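Local coordinates for protein response regulator receiver (PDB 4G97) that probably acts as a phosphorylation-triggered regulator of the general stress response, its sigma-like part sequestering an anti-sigma factor, as in other PhyR proteins, at residues 9-14 against 54-59; 140-145 against 162-167. All coordinates share one frame; numbering follows the deposited sequence.

Interaction 1 of 2, residues 9-14 against 54-59; sequences PHLPYL and IGLYRL
Leu14 and Tyr57 form the centre of an apolar contact between the start of helix 11-22 and the middle of helix 52-64, and the tyrosine can be followed outward atom by atom. Tyr57 CB lies 4.6 Å from Leu14 CD1 and only launches the ring. With chi1 at -85°, CG stands beside the backbone N, and the ring then slides past the leucine in the opposite direction. CG, CD1, CD2 and CE2 all lie under Leu14 CD1. This methyl sits 3.8 Å from the ring centroid, only 9° off the normal, a CH-pi contact over the middle of one face. Farther out, Tyr57 CZ comes beside the backbone, 3.9 Å from Leu14 CA. The tip finally reaches the backbone of Tyr13: Tyr57 OH is 2.9 Å from Tyr13 O and 3.3 Å from Tyr13 CB. This phenol oxygen is hydrogen-bonded to Glu105 and Arg53, so its polar anchoring comes from beyond the two segments while the ring itself packs against Leu14.

The other methyl of Leu14 serves Leu56. CG of Leu14 lies anti to the backbone N (chi1 178°), and from there CD2 reaches Leu56 CG at 3.9 Å, the two leucines crossing obliquely. Leu56 CD2 goes on to His10, meeting CB rather than the imidazole at 3.6 Å, and touches Leu11 CD2 more loosely at 4.2 Å. Two adjacent residues of helix 52-64 thus split the work, Leu56 facing His10, Leu11 and Leu14, and Tyr57 facing Tyr13 and Leu14.

Within the Sigma2-like part of PhyR this is partly buried packing between helices 11-22 and 52-64, joined by His10. Helix 25-41 adds Val32 against Leu11 and Leu14, Phe107 meets the Tyr57 ring edge-to-face, and Ile115 of helix 109-116 also touches that tyrosine.

Interaction 2 of 2, residues 140-145 against 162-167; sequences TRLMII and LGHEVV
Arg141 and Leu142 pair with Glu165 and Val166 in parallel register, joining strand 141-145 to strand 165-170, an outermost strand of the five-stranded sheet. Thr140 O takes the N-H of Glu165, Glu165 O that of Leu142, and Leu142 O that of Val167, at 2.7 to 2.9 Å. Before the ladder begins, Thr140 N donates to His164 ND1 at 2.9 Å, arriving in the ring plane; Gln137 holds the ring's other nitrogen.

On one sheet face Arg141 and Glu165 lie side by side. Their salt bridge is long, NE to OE1 3.8 Å, but a water accepts from Arg141 NE and donates to Glu165 OE2. Val167 CG1 covers one face of the guanidinium, 3.4 Å from Arg141 NH2, and the guanidinium also makes a salt bridge through NH2 to Glu183. On the opposite face the contacts are apolar: Val166 CG2 meets Leu142 CD1 at 3.9 Å and Ile144 CD1 at 3.8 Å.

Gly163, with positive phi, ends helix 149-161 in a Schellman motif just ahead of the second strand. Strand, helix and parallel neighbouring strand make the first beta-alpha-beta crossover of a CheY-like receiver domain, whose strand order is 2-1-3-4-5.

In the fold
From the N terminus, the chain enters interaction 1 at residues 9-14, passes through a largely helical excursion with no strand, including helix 25-41, and closes the contact at 54-59. After the remaining helices of the sigma-like part it reaches strand 141-145, runs through helix 149-161 and closes interaction 2 at 162-167. The two loops follow in series, neither nested nor crossed. Their centres lie 32 Å apart on opposite sides of the chain's centre, with nearest atoms about 19 Å apart. Interaction 1 ties helices together in the sigma-like part; interaction 2 builds the edge of the receiver sheet, whose strand 187-191 ends at Asp191, the predicted phosphorylation site, unmodified here.

Interaction 1 of 2, residues 9-14 against 54-59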
# COMPACT_ATOMS: atom_id res chain seq x y z
N PRO A 9 -10.63 -15.45 4.73
CA PRO A 9 -9.49 -14.90 5.48
C PRO A 9 -8.48 -14.12 4.65
O PRO A 9 -7.68 -13.38 5.22
CB PRO A 9 -8.82 -16.14 6.09
CG PRO A 9 -9.84 -17.20 6.03
CD PRO A 9 -10.63 -16.93 4.80
N HIS A 10 -8.49 -14.31 3.31
CA HIS A 10 -7.52 -13.69 2.42
C HIS A 10 -7.99 -12.35 1.81
O HIS A 10 -7.18 -11.64 1.20
CB HIS A 10 -7.06 -14.71 1.35
CG HIS A 10 -6.57 -16.01 1.95
ND1 HIS A 10 -5.43 -16.06 2.73
CD2 HIS A 10 -7.12 -17.24 1.90
CE1 HIS A 10 -5.31 -17.32 3.12
NE2 HIS A 10 -6.29 -18.07 2.62
N LEU A 11 -9.30 -12.02 1.95
CA LEU A 11 -9.89 -10.79 1.41
C LEU A 11 -9.24 -9.48 1.95
O LEU A 11 -8.94 -8.60 1.14
CB LEU A 11 -11.42 -10.76 1.58
CG LEU A 11 -12.23 -11.78 0.77
CD1 LEU A 11 -13.71 -11.76 1.23
CD2 LEU A 11 -12.16 -11.46 -0.74
N PRO A 12 -8.98 -9.32 3.27
CA PRO A 12 -8.33 -8.07 3.73
C PRO A 12 -7.04 -7.75 2.97
O PRO A 12 -6.93 -6.66 2.43
CB PRO A 12 -8.05 -8.36 5.21
CG PRO A 12 -9.18 -9.27 5.60
CD PRO A 12 -9.28 -10.20 4.42
N TYR A 13 -6.10 -8.72 2.88
CA TYR A 13 -4.83 -8.51 2.19
C TYR A 13 -4.97 -8.30 0.70
O TYR A 13 -4.11 -7.66 0.08
CB TYR A 13 -3.79 -9.60 2.53
CG TYR A 13 -3.30 -9.54 3.96
CD1 TYR A 13 -3.32 -8.34 4.67
CD2 TYR A 13 -2.77 -10.66 4.58
CE1 TYR A 13 -2.88 -8.28 5.99
CE2 TYR A 13 -2.31 -10.60 5.90
CZ TYR A 13 -2.38 -9.41 6.60
OH TYR A 13 -1.92 -9.31 7.89
N LEU A 14 -6.03 -8.87 0.10
CA LEU A 14 -6.26 -8.68 -1.33
C LEU A 14 -6.69 -7.22 -1.57
O LEU A 14 -6.28 -6.63 -2.57
CB LEU A 14 -7.27 -9.69 -1.89
CG LEU A 14 -7.62 -9.56 -3.38
CD1 LEU A 14 -6.47 -9.98 -4.27
CD2 LEU A 14 -8.90 -10.34 -3.72
N ILE A 54 -3.13 -17.91 -3.22
CA ILE A 54 -2.57 -17.80 -4.57
C ILE A 54 -3.71 -17.79 -5.61
O ILE A 54 -3.73 -16.91 -6.46
CB ILE A 54 -1.45 -18.85 -4.85
CG1 ILE A 54 -0.29 -18.68 -3.84
CG2 ILE A 54 -0.92 -18.78 -6.30
CD1 ILE A 54 0.72 -19.86 -3.76
N GLY A 55 -4.65 -18.74 -5.49
CA GLY A 55 -5.82 -18.83 -6.36
C GLY A 55 -6.71 -17.59 -6.32
O GLY A 55 -7.26 -17.18 -7.36
N LEU A 56 -6.85 -16.98 -5.13
CA LEU A 56 -7.65 -15.76 -4.99
C LEU A 56 -6.96 -14.59 -5.71
O LEU A 56 -7.62 -13.88 -6.45
CB LEU A 56 -7.91 -15.43 -3.51
CG LEU A 56 -8.75 -14.18 -3.19
CD1 LEU A 56 -10.17 -14.27 -3.76
CD2 LEU A 56 -8.85 -13.94 -1.70
N TYR A 57 -5.64 -14.41 -5.49
CA TYR A 57 -4.86 -13.32 -6.10
C TYR A 57 -4.74 -13.50 -7.61
O TYR A 57 -4.78 -12.50 -8.34
CB TYR A 57 -3.47 -13.26 -5.48
CG TYR A 57 -3.40 -12.45 -4.20
CD1 TYR A 57 -3.91 -12.95 -3.01
CD2 TYR A 57 -2.82 -11.19 -4.18
CE1 TYR A 57 -3.82 -12.22 -1.82
CE2 TYR A 57 -2.71 -10.46 -3.00
CZ TYR A 57 -3.19 -10.99 -1.82
OH TYR A 57 -3.06 -10.28 -0.66
N ARG A 58 -4.61 -14.77 -8.07
CA ARG A 58 -4.56 -15.16 -9.49
C ARG A 58 -5.87 -14.77 -10.19
O ARG A 58 -5.85 -14.15 -11.26
CB ARG A 58 -4.29 -16.68 -9.64
CG ARG A 58 -4.04 -17.10 -11.08
CD ARG A 58 -3.51 -18.50 -11.14
NE ARG A 58 -3.68 -19.04 -12.49
CZ ARG A 58 -3.49 -20.31 -12.82
NH1 ARG A 58 -3.12 -21.19 -11.89
NH2 ARG A 58 -3.67 -20.71 -14.07
N LEU A 59 -7.02 -15.10 -9.57
CA LEU A 59 -8.33 -14.72 -10.09
C LEU A 59 -8.41 -13.20 -10.17
O LEU A 59 -8.80 -12.67 -11.22
CB LEU A 59 -9.43 -15.26 -9.16
CG LEU A 59 -10.88 -14.90 -9.47
CD1 LEU A 59 -11.30 -15.40 -10.84
CD2 LEU A 59 -11.79 -15.49 -8.42

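Interaction 2 of 2, residues 140-145 against 162-167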
# COMPACT_ATOMS: atom_id res chain seq x y z
N THR A 140 11.51 13.49 -1.85
CA THR A 140 10.36 14.08 -1.19
C THR A 140 10.65 14.40 0.26
O THR A 140 11.38 13.67 0.94
CB THR A 140 9.12 13.12 -1.38
OG1 THR A 140 8.91 12.90 -2.77
CG2 THR A 140 7.84 13.65 -0.80
N ARG A 141 10.05 15.50 0.73
CA ARG A 141 10.14 15.94 2.12
C ARG A 141 8.97 15.28 2.86
O ARG A 141 7.82 15.45 2.48
CB ARG A 141 10.04 17.48 2.23
CG ARG A 141 11.27 18.19 1.67
CD ARG A 141 11.08 19.69 1.61
NE ARG A 141 11.20 20.30 2.93
CZ ARG A 141 10.17 20.74 3.65
NH1 ARG A 141 8.94 20.64 3.18
NH2 ARG A 141 10.38 21.27 4.84
N LEU A 142 9.27 14.48 3.87
CA LEU A 142 8.18 13.81 4.55
C LEU A 142 8.17 13.94 6.05
O LEU A 142 9.21 14.10 6.69
CB LEU A 142 8.01 12.36 4.07
CG LEU A 142 9.19 11.43 4.19
CD1 LEU A 142 9.29 10.86 5.59
CD2 LEU A 142 9.09 10.31 3.15
N MET A 143 6.98 13.87 6.61
CA MET A 143 6.80 13.89 8.04
C MET A 143 6.45 12.47 8.52
O MET A 143 5.63 11.78 7.89
CB MET A 143 5.70 14.88 8.39
CG MET A 143 5.38 14.92 9.86
SD MET A 143 4.06 16.07 10.33
CE MET A 143 2.99 15.93 8.98
N ILE A 144 7.08 12.06 9.65
CA ILE A 144 6.83 10.78 10.31
C ILE A 144 6.03 11.05 11.58
O ILE A 144 6.46 11.85 12.39
CB ILE A 144 8.14 9.99 10.63
CG1 ILE A 144 8.90 9.66 9.32
CG2 ILE A 144 7.80 8.66 11.45
CD1 ILE A 144 10.31 9.10 9.48
N ILE A 145 4.87 10.40 11.74
CA ILE A 145 4.08 10.45 12.97
C ILE A 145 4.24 9.06 13.59
O ILE A 145 3.62 8.09 13.12
CB ILE A 145 2.60 10.87 12.84
CG1 ILE A 145 2.44 12.21 12.07
CG2 ILE A 145 2.01 11.01 14.26
CD1 ILE A 145 1.06 12.50 11.60
N LEU A 162 16.59 6.14 0.27
CA LEU A 162 15.89 6.35 -0.99
C LEU A 162 16.07 7.79 -1.53
O LEU A 162 15.59 8.09 -2.61
CB LEU A 162 14.39 6.06 -0.81
CG LEU A 162 13.96 4.62 -0.57
CD1 LEU A 162 12.55 4.56 -0.03
CD2 LEU A 162 14.08 3.79 -1.83
N GLY A 163 16.70 8.65 -0.74
CA GLY A 163 16.96 10.04 -1.10
C GLY A 163 15.93 11.04 -0.61
O GLY A 163 15.95 12.19 -1.02
N HIS A 164 15.04 10.61 0.30
CA HIS A 164 14.01 11.49 0.82
C HIS A 164 14.50 12.25 2.02
O HIS A 164 15.55 11.93 2.58
CB HIS A 164 12.69 10.73 1.13
CG HIS A 164 12.14 9.98 -0.05
ND1 HIS A 164 11.77 10.63 -1.21
CD2 HIS A 164 11.94 8.66 -0.20
CE1 HIS A 164 11.39 9.69 -2.05
NE2 HIS A 164 11.47 8.47 -1.48
N GLU A 165 13.76 13.27 2.41
CA GLU A 165 14.14 14.08 3.56
C GLU A 165 13.08 14.00 4.65
O GLU A 165 11.91 14.27 4.39
CB GLU A 165 14.37 15.54 3.12
CG GLU A 165 14.83 16.45 4.26
CD GLU A 165 14.69 17.94 3.99
OE1 GLU A 165 14.49 18.32 2.82
OE2 GLU A 165 14.78 18.72 4.97
N VAL A 166 13.49 13.65 5.87
CA VAL A 166 12.58 13.63 7.00
C VAL A 166 12.61 15.02 7.63
O VAL A 166 13.63 15.42 8.20
CB VAL A 166 12.89 12.51 8.02
CG1 VAL A 166 11.96 12.61 9.23
CG2 VAL A 166 12.78 11.14 7.37
N VAL A 167 11.47 15.74 7.55
CA VAL A 167 11.36 17.09 8.08
C VAL A 167 11.26 17.12 9.60
O VAL A 167 11.49 18.15 10.21
CB VAL A 167 10.27 17.96 7.38
CG1 VAL A 167 10.49 18.00 5.88
CG2 VAL A 167 8.85 17.47 7.72
O HOH W 1 13.14 21.08 4.65